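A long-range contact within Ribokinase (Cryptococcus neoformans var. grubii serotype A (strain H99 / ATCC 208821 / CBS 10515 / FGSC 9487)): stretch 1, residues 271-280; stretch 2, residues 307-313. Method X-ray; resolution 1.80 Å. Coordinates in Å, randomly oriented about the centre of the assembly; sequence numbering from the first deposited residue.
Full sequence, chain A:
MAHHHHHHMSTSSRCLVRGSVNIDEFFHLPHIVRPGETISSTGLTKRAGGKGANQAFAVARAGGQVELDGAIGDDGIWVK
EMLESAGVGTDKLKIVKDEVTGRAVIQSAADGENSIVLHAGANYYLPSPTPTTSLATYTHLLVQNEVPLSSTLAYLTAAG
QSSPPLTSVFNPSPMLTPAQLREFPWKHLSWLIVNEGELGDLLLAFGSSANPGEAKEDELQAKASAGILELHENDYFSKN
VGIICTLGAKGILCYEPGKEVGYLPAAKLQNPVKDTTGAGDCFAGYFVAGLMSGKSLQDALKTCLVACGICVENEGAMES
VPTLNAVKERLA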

# COMPACT_ATOMS: atom_id res chain seq x y z
N ASN A 271 1.70 7.68 41.97
CA ASN A 271 3.15 7.77 41.95
C ASN A 271 3.51 8.87 40.97
O ASN A 271 2.74 9.15 40.05
CB ASN A 271 3.80 6.44 41.54
N PRO A 272 4.66 9.53 41.15
CA PRO A 272 5.00 10.67 40.29
C PRO A 272 5.00 10.29 38.81
O PRO A 272 5.36 9.17 38.43
CB PRO A 272 6.40 11.07 40.76
CG PRO A 272 6.46 10.60 42.18
CD PRO A 272 5.66 9.33 42.21
N VAL A 273 4.56 11.24 37.98
CA VAL A 273 4.58 11.05 36.53
C VAL A 273 6.03 10.91 36.08
O VAL A 273 6.85 11.82 36.27
CB VAL A 273 3.88 12.21 35.82
N LYS A 274 6.36 9.76 35.50
CA LYS A 274 7.72 9.49 35.05
C LYS A 274 7.87 9.74 33.56
O LYS A 274 8.55 10.69 33.15
CB LYS A 274 8.12 8.05 35.39
N ASP A 275 7.24 8.91 32.73
CA ASP A 275 7.38 9.01 31.28
C ASP A 275 6.08 8.63 30.60
O ASP A 275 5.53 7.55 30.85
CB ASP A 275 8.52 8.12 30.77
CG ASP A 275 8.83 8.35 29.31
OD1 ASP A 275 9.76 9.14 28.99
OD2 ASP A 275 8.13 7.76 28.47
N THR A 276 5.59 9.52 29.74
CA THR A 276 4.31 9.31 29.07
C THR A 276 4.47 8.72 27.68
O THR A 276 3.48 8.59 26.97
CB THR A 276 3.53 10.63 29.00
OG1 THR A 276 4.31 11.62 28.31
CG2 THR A 276 3.22 11.14 30.40
N THR A 277 5.69 8.37 27.27
CA THR A 277 5.84 7.67 25.99
C THR A 277 5.03 6.39 26.04
O THR A 277 5.12 5.62 27.01
CB THR A 277 7.31 7.37 25.69
OG1 THR A 277 8.05 8.59 25.53
CG2 THR A 277 7.44 6.53 24.42
N GLY A 278 4.21 6.17 25.02
CA GLY A 278 3.34 5.02 24.99
C GLY A 278 2.17 5.05 25.94
O GLY A 278 1.38 4.09 25.93
N ALA A 279 2.02 6.08 26.78
CA ALA A 279 0.80 6.21 27.57
C ALA A 279 -0.42 6.31 26.67
O ALA A 279 -1.46 5.70 26.94
CB ALA A 279 0.88 7.42 28.50
N GLY A 280 -0.31 7.07 25.57
CA GLY A 280 -1.37 7.07 24.58
C GLY A 280 -1.53 5.70 23.94
O GLY A 280 -2.64 5.26 23.68
N ALA A 307 -5.61 2.24 33.74
CA ALA A 307 -4.43 1.55 33.21
C ALA A 307 -3.35 2.53 32.77
O ALA A 307 -2.20 2.43 33.21
CB ALA A 307 -4.83 0.65 32.03
N CYS A 308 -3.70 3.49 31.91
CA CYS A 308 -2.69 4.43 31.43
C CYS A 308 -2.22 5.37 32.53
O CYS A 308 -1.12 5.93 32.41
CB CYS A 308 -3.22 5.21 30.23
SG CYS A 308 -4.42 6.50 30.59
N GLY A 309 -3.00 5.57 33.59
CA GLY A 309 -2.50 6.28 34.75
C GLY A 309 -1.36 5.54 35.42
O GLY A 309 -0.34 6.14 35.78
N ILE A 310 -1.52 4.23 35.59
CA ILE A 310 -0.42 3.37 36.03
C ILE A 310 0.75 3.48 35.06
O ILE A 310 1.92 3.53 35.48
CB ILE A 310 -0.91 1.92 36.16
CG1 ILE A 310 -1.92 1.79 37.30
CG2 ILE A 310 0.26 0.95 36.33
CD1 ILE A 310 -2.66 0.47 37.30
N CYS A 311 0.46 3.54 33.76
CA CYS A 311 1.50 3.51 32.74
C CYS A 311 2.40 4.74 32.80
O CYS A 311 3.62 4.64 32.62
CB CYS A 311 0.86 3.39 31.35
SG CYS A 311 2.01 3.60 29.97
N VAL A 312 1.81 5.92 33.06
CA VAL A 312 2.60 7.15 33.11
C VAL A 312 3.54 7.18 34.30
O VAL A 312 4.44 8.04 34.34
CB VAL A 312 1.67 8.38 33.13
N GLU A 313 3.38 6.27 35.26
CA GLU A 313 4.23 6.21 36.45
C GLU A 313 5.53 5.46 36.22
O GLU A 313 6.38 5.45 37.12
CB GLU A 313 3.47 5.55 37.61
CG GLU A 313 2.26 6.32 38.12
CD GLU A 313 1.48 5.56 39.17
OE1 GLU A 313 1.91 4.45 39.55
OE2 GLU A 313 0.42 6.06 39.63

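The polar centre of this contact is the carbonyl of Val312. Lys274 N donates to Val312 O at 2.8 Å with an N-H...O angle of 154°; Asp275 N reaches the same Val312 O at 3.3 Å and 138°, a weak hydrogen bond. One acceptor thus serves two successive amides, and both bonds are independent of side-chain identity.

Glu313 reaches the start of the loop through its side chain. With chi1 at -65° (m) and chi2 at 174° (t), the chain is extended from CA to CD, placing the carboxylate beside Asn271: Glu313 OE2 lies 3.1 Å from Asn271 N, and Glu313 OE1 3.4 Å from Asn271 CB. Glu313 OE2 is hydrogen-bonded elsewhere in the structure, a bond compatible with this conformer.

Asp275 directs CB away from the other stretch. Its t rotamer (chi1 -171°) instead serves its own loop, Asp275 OD2 accepting from Thr277 N at 2.8 Å and 140°.

Where the helix beginning at Ala279 meets the other stretch, Cys311 adopts t (171°), bringing Cys311 SG to 3.7 Å from Ala279 CA and 4.2 Å from Ala279 CB, an apolar contact. Cys308, at p (75°), meets Ala279 through CB, 3.8 Å from Ala279 O; its SG lies farther from that oxygen.

Side chains of Asn271, Val273, Lys274 and Val312 are modelled only to CB, so their rotamers cannot be assessed.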